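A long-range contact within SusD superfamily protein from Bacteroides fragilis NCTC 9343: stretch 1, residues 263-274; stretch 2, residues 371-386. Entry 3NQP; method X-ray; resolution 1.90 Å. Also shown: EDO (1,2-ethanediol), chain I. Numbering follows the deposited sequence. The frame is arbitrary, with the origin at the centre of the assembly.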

# COMPACT_ATOMS: atom_id res chain seq x y z
N ASP A 263 -7.90 -16.61 -4.33
CA ASP A 263 -6.72 -17.04 -5.08
C ASP A 263 -5.86 -15.88 -5.66
O ASP A 263 -4.75 -16.11 -6.09
CB ASP A 263 -7.15 -18.00 -6.24
CG ASP A 263 -7.55 -19.39 -5.74
OD1 ASP A 263 -7.40 -19.67 -4.53
OD2 ASP A 263 -8.00 -20.19 -6.55
N GLU A 264 -6.37 -14.66 -5.68
CA GLU A 264 -5.58 -13.51 -6.16
C GLU A 264 -4.72 -12.95 -5.06
O GLU A 264 -3.76 -12.25 -5.31
CB GLU A 264 -6.55 -12.42 -6.64
CG GLU A 264 -5.87 -11.24 -7.29
CD GLU A 264 -6.85 -10.35 -8.07
OE1 GLU A 264 -7.76 -10.89 -8.78
OE2 GLU A 264 -6.66 -9.12 -8.06
N ILE A 265 -5.09 -13.21 -3.81
CA ILE A 265 -4.41 -12.61 -2.68
C ILE A 265 -3.20 -13.44 -2.30
O ILE A 265 -3.26 -14.66 -2.31
CB ILE A 265 -5.37 -12.46 -1.47
CG1 ILE A 265 -6.48 -11.40 -1.77
CG2 ILE A 265 -4.62 -12.06 -0.17
CD1 ILE A 265 -7.50 -11.28 -0.65
N ILE A 266 -2.10 -12.76 -1.98
CA ILE A 266 -0.88 -13.37 -1.46
C ILE A 266 -0.82 -13.18 0.07
O ILE A 266 -0.73 -14.15 0.82
CB ILE A 266 0.40 -12.75 -2.08
CG1 ILE A 266 0.60 -13.20 -3.53
CG2 ILE A 266 1.61 -13.23 -1.33
CD1 ILE A 266 0.24 -12.25 -4.63
N PHE A 267 -0.91 -11.94 0.52
CA PHE A 267 -0.95 -11.64 1.95
C PHE A 267 -1.87 -10.44 2.25
O PHE A 267 -1.78 -9.40 1.58
CB PHE A 267 0.46 -11.43 2.54
CG PHE A 267 0.41 -11.01 3.97
CD1 PHE A 267 0.18 -11.95 4.95
CD2 PHE A 267 0.56 -9.67 4.33
CE1 PHE A 267 0.09 -11.57 6.29
CE2 PHE A 267 0.42 -9.29 5.66
CZ PHE A 267 0.19 -10.25 6.63
N ALA A 268 -2.78 -10.63 3.22
CA ALA A 268 -3.70 -9.59 3.65
C ALA A 268 -3.74 -9.53 5.19
O ALA A 268 -3.51 -10.56 5.84
CB ALA A 268 -5.14 -9.89 3.13
N ILE A 269 -4.04 -8.34 5.72
CA ILE A 269 -4.31 -8.10 7.12
C ILE A 269 -5.80 -8.43 7.40
O ILE A 269 -6.68 -7.86 6.78
CB ILE A 269 -4.06 -6.63 7.49
CG1 ILE A 269 -2.57 -6.26 7.32
CG2 ILE A 269 -4.59 -6.29 8.89
CD1 ILE A 269 -1.60 -7.04 8.21
N ARG A 270 -6.04 -9.32 8.34
CA ARG A 270 -7.39 -9.75 8.74
C ARG A 270 -8.06 -8.80 9.72
O ARG A 270 -7.55 -8.56 10.83
CB ARG A 270 -7.31 -11.17 9.35
CG ARG A 270 -8.65 -11.81 9.85
CD ARG A 270 -9.76 -11.80 8.76
NE ARG A 270 -9.37 -12.36 7.46
CZ ARG A 270 -9.32 -13.65 7.17
NH1 ARG A 270 -9.60 -14.58 8.09
NH2 ARG A 270 -8.92 -14.02 5.97
N PHE A 271 -9.19 -8.23 9.30
CA PHE A 271 -10.08 -7.50 10.18
C PHE A 271 -11.28 -8.44 10.36
O PHE A 271 -11.64 -9.16 9.44
CB PHE A 271 -10.45 -6.12 9.58
CG PHE A 271 -9.32 -5.10 9.72
CD1 PHE A 271 -9.04 -4.50 10.95
CD2 PHE A 271 -8.50 -4.80 8.66
CE1 PHE A 271 -7.98 -3.62 11.11
CE2 PHE A 271 -7.44 -3.95 8.80
CZ PHE A 271 -7.17 -3.34 10.03
N LEU A 272 -11.82 -8.49 11.58
CA LEU A 272 -12.83 -9.50 11.95
C LEU A 272 -13.86 -8.85 12.86
O LEU A 272 -13.50 -8.24 13.86
CB LEU A 272 -12.14 -10.67 12.68
CG LEU A 272 -12.95 -11.88 13.18
CD1 LEU A 272 -13.63 -12.63 12.01
CD2 LEU A 272 -12.06 -12.82 14.01
N GLU A 273 -15.12 -8.90 12.46
CA GLU A 273 -16.21 -8.41 13.30
C GLU A 273 -16.07 -8.94 14.73
O GLU A 273 -15.73 -10.09 14.94
CB GLU A 273 -17.57 -8.80 12.74
CG GLU A 273 -18.75 -8.27 13.53
CD GLU A 273 -20.08 -8.59 12.86
OE1 GLU A 273 -20.11 -9.22 11.79
OE2 GLU A 273 -21.10 -8.17 13.39
N GLY A 274 -16.26 -8.05 15.69
CA GLY A 274 -16.10 -8.41 17.08
C GLY A 274 -14.70 -8.46 17.61
O GLY A 274 -14.52 -8.73 18.79
N ARG A 371 -23.50 -1.78 9.53
CA ARG A 371 -22.32 -1.78 8.71
C ARG A 371 -21.11 -2.10 9.59
O ARG A 371 -20.93 -1.48 10.64
CB ARG A 371 -22.17 -0.40 8.05
CG ARG A 371 -20.80 -0.11 7.35
CD ARG A 371 -20.52 -1.06 6.20
NE ARG A 371 -21.56 -1.01 5.18
CZ ARG A 371 -21.54 -1.75 4.08
NH1 ARG A 371 -20.55 -2.61 3.88
NH2 ARG A 371 -22.52 -1.66 3.19
N VAL A 372 -20.34 -3.09 9.18
CA VAL A 372 -19.11 -3.46 9.86
C VAL A 372 -17.93 -3.33 8.91
O VAL A 372 -17.87 -3.99 7.89
CB VAL A 372 -19.19 -4.91 10.40
CG1 VAL A 372 -17.90 -5.30 11.13
CG2 VAL A 372 -20.38 -5.10 11.38
N TYR A 373 -16.98 -2.46 9.22
CA TYR A 373 -15.82 -2.25 8.33
C TYR A 373 -14.72 -3.31 8.58
O TYR A 373 -13.67 -3.01 9.11
CB TYR A 373 -15.26 -0.84 8.50
CG TYR A 373 -16.28 0.21 8.11
CD1 TYR A 373 -16.58 0.46 6.77
CD2 TYR A 373 -16.96 0.94 9.06
CE1 TYR A 373 -17.52 1.44 6.41
CE2 TYR A 373 -17.89 1.89 8.71
CZ TYR A 373 -18.18 2.13 7.38
OH TYR A 373 -19.10 3.09 7.03
N CYS A 374 -15.02 -4.56 8.19
CA CYS A 374 -14.10 -5.67 8.35
C CYS A 374 -13.50 -6.12 7.03
O CYS A 374 -13.12 -7.28 6.89
CB CYS A 374 -14.79 -6.83 9.09
SG CYS A 374 -16.20 -7.53 8.21
N GLY A 375 -13.43 -5.22 6.03
CA GLY A 375 -12.66 -5.52 4.82
C GLY A 375 -11.18 -5.77 5.16
O GLY A 375 -10.61 -5.04 5.95
N ASP A 376 -10.57 -6.81 4.61
CA ASP A 376 -9.16 -7.10 4.94
C ASP A 376 -8.27 -6.09 4.23
O ASP A 376 -8.63 -5.58 3.15
CB ASP A 376 -8.76 -8.50 4.48
CG ASP A 376 -9.21 -9.62 5.45
OD1 ASP A 376 -9.84 -9.33 6.49
OD2 ASP A 376 -8.90 -10.82 5.12
N TYR A 377 -7.12 -5.77 4.84
CA TYR A 377 -6.16 -4.86 4.18
C TYR A 377 -5.14 -5.68 3.36
O TYR A 377 -4.21 -6.28 3.92
CB TYR A 377 -5.49 -3.94 5.24
CG TYR A 377 -6.08 -2.54 5.28
CD1 TYR A 377 -7.45 -2.33 5.36
CD2 TYR A 377 -5.27 -1.42 5.15
CE1 TYR A 377 -7.97 -1.06 5.37
CE2 TYR A 377 -5.80 -0.16 5.12
CZ TYR A 377 -7.13 0.03 5.23
OH TYR A 377 -7.62 1.31 5.17
N ILE A 378 -5.33 -5.73 2.04
CA ILE A 378 -4.46 -6.57 1.17
C ILE A 378 -3.18 -5.81 0.98
O ILE A 378 -3.23 -4.63 0.60
CB ILE A 378 -5.11 -6.80 -0.22
CG1 ILE A 378 -6.48 -7.46 -0.03
CG2 ILE A 378 -4.12 -7.58 -1.15
CD1 ILE A 378 -7.39 -7.56 -1.25
N PHE A 379 -2.04 -6.44 1.30
CA PHE A 379 -0.73 -5.88 1.07
C PHE A 379 -0.16 -6.34 -0.27
O PHE A 379 0.42 -5.54 -0.97
CB PHE A 379 0.24 -6.27 2.20
CG PHE A 379 0.04 -5.53 3.48
CD1 PHE A 379 -0.98 -4.60 3.65
CD2 PHE A 379 0.87 -5.80 4.54
CE1 PHE A 379 -1.11 -3.92 4.86
CE2 PHE A 379 0.75 -5.13 5.74
CZ PHE A 379 -0.23 -4.20 5.91
N TYR A 380 -0.31 -7.62 -0.62
CA TYR A 380 0.13 -8.11 -1.94
C TYR A 380 -0.97 -8.95 -2.57
O TYR A 380 -1.46 -9.86 -1.91
CB TYR A 380 1.36 -8.98 -1.84
CG TYR A 380 2.54 -8.29 -1.27
CD1 TYR A 380 3.16 -7.25 -1.97
CD2 TYR A 380 3.03 -8.63 -0.02
CE1 TYR A 380 4.23 -6.60 -1.49
CE2 TYR A 380 4.16 -7.95 0.50
CZ TYR A 380 4.74 -6.93 -0.25
OH TYR A 380 5.86 -6.23 0.19
N ARG A 381 -1.33 -8.64 -3.82
CA ARG A 381 -2.18 -9.54 -4.63
C ARG A 381 -1.64 -9.62 -6.09
O ARG A 381 -0.73 -8.88 -6.47
CB ARG A 381 -3.63 -9.08 -4.56
CG ARG A 381 -3.88 -7.70 -4.98
CD ARG A 381 -5.37 -7.38 -4.95
NE ARG A 381 -5.63 -6.00 -5.30
CZ ARG A 381 -5.94 -5.54 -6.53
NH1 ARG A 381 -6.06 -6.32 -7.59
NH2 ARG A 381 -6.13 -4.25 -6.69
N LEU A 382 -2.16 -10.54 -6.88
CA LEU A 382 -1.47 -10.91 -8.11
C LEU A 382 -1.29 -9.76 -9.13
O LEU A 382 -0.22 -9.68 -9.72
CB LEU A 382 -2.17 -12.12 -8.77
CG LEU A 382 -1.35 -13.00 -9.70
CD1 LEU A 382 -0.17 -13.61 -8.85
CD2 LEU A 382 -2.29 -14.08 -10.33
N PRO A 383 -2.30 -8.87 -9.38
CA PRO A 383 -2.03 -7.80 -10.34
C PRO A 383 -0.87 -6.86 -9.94
O PRO A 383 -0.24 -6.24 -10.83
CB PRO A 383 -3.37 -7.01 -10.42
CG PRO A 383 -4.42 -8.03 -10.04
CD PRO A 383 -3.70 -8.86 -8.94
N TRP A 384 -0.59 -6.75 -8.65
CA TRP A 384 0.62 -6.02 -8.20
C TRP A 384 1.87 -6.72 -8.75
O TRP A 384 2.82 -6.05 -9.17
CB TRP A 384 0.65 -5.88 -6.66
CG TRP A 384 1.90 -5.20 -6.14
CD1 TRP A 384 2.08 -3.88 -5.89
CD2 TRP A 384 3.11 -5.84 -5.78
NE1 TRP A 384 3.35 -3.64 -5.43
CE2 TRP A 384 4.01 -4.84 -5.37
CE3 TRP A 384 3.54 -7.18 -5.81
CZ2 TRP A 384 5.32 -5.12 -4.97
CZ3 TRP A 384 4.80 -7.46 -5.38
CH2 TRP A 384 5.68 -6.45 -4.98
N VAL A 385 1.87 -8.04 -8.77
CA VAL A 385 3.03 -8.81 -9.22
C VAL A 385 3.21 -8.52 -10.72
O VAL A 385 4.30 -8.16 -11.19
CB VAL A 385 2.97 -10.32 -8.87
CG1 VAL A 385 4.16 -11.03 -9.47
CG2 VAL A 385 2.86 -10.58 -7.30
N TYR A 386 2.10 -8.58 -11.45
CA TYR A 386 2.13 -8.24 -12.85
C TYR A 386 2.64 -6.82 -13.17
O TYR A 386 3.45 -6.66 -14.07
CB TYR A 386 0.74 -8.37 -13.48
CG TYR A 386 0.08 -9.74 -13.53
CD1 TYR A 386 0.81 -10.90 -13.70
CD2 TYR A 386 -1.32 -9.83 -13.58
CE1 TYR A 386 0.17 -12.14 -13.78
CE2 TYR A 386 -1.95 -11.05 -13.66
CZ TYR A 386 -1.20 -12.19 -13.79
OH TYR A 386 -1.84 -13.38 -13.88
C1 EDO I . -20.02 -3.06 0.73
O1 EDO I . -19.99 -2.32 -0.52
C2 EDO I . -20.97 -4.26 0.74
O2 EDO I . -22.33 -3.82 0.96

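The two stretches, whose touching residues are at least 99 positions apart in sequence, pair as antiparallel strands and bury 1031 Å² between them. The ladder is irregular. From Ile269–Tyr377 the bonds are reciprocal, Ile269 N to Tyr377 O at 2.7 Å and Tyr377 N to Ile269 O at 2.9 Å. Beyond Ala268–Ile378 the register slips twice, each slip a beta bulge, and here single carbonyls serve two amides: Phe267 O accepts from Phe379 N (3.0 Å) and Tyr380 N (3.2 Å), while Tyr380 O accepts from Ile266 N (3.0 Å) and Phe267 N (3.2 Å).

The chain corners at Ile266 and Phe379 coincide with these bulges, and both residues have negative psi (-55° and -42°) and a CA-to-CB bond directed toward the other stretch. Ile266 combines chi1 m with an off-well chi2 of 102°. In this conformation its CD1 lies 4.1 Å from Val385 CG2 and 3.5 Å from Arg381 C, so the methyl packs where strand gives way to helix. Phe379, chi1 m and chi2 2°, offers one ring face to Ile269: Ile269 CG1 sits 3.9 Å from the ring centroid and 29° off the normal, a CH-pi contact. Phe267, chi1 t, brings CE2 to 3.7 Å from Phe379 CD2; the ring planes meet obliquely at 61°.

Ala268 and Ile378 share a face with Ile265 and Arg381. The CA atoms of Ala268 and Ile378 are 4.0 Å apart, and Ile265 (m, t) extends its CD1 to 3.8 Å from Ile378 CD1.

Two salt bridges depend on side-chain shape. The CA-to-CB bond of Arg270 points away from the partner stretch, but chi2 and chi3 are both p (53° and 51°), a fold that returns the guanidinium to Asp376. Arg270 NE donates to Asp376 OD2 at 2.8 Å and 165°; the second bond, Arg270 NH2 to Asp376 OD2, is weak at 3.3 Å. Asp376, chi1 m and chi2 0°, also accepts from the backbone, Phe271 N to Asp376 OD1 at 3.1 Å. Glu264, by contrast, starts sideways and extends through chi1 and chi2 t before chi3 turns to -41°, placing Glu264 OE2 2.9 Å from Arg381 NH1. Arg381 meets it with chi1 p and a straight t, t continuation. Arg381 is also the N-cap residue, and Leu382 N just beyond it donates to Glu264 O at 2.8 Å.

Phe271, chi1 m, directs its ring edge toward the face of Tyr377, offset, with planes at 75° and centroids 5.7 Å apart. Tyr377 holds an off-well chi1 of -101°.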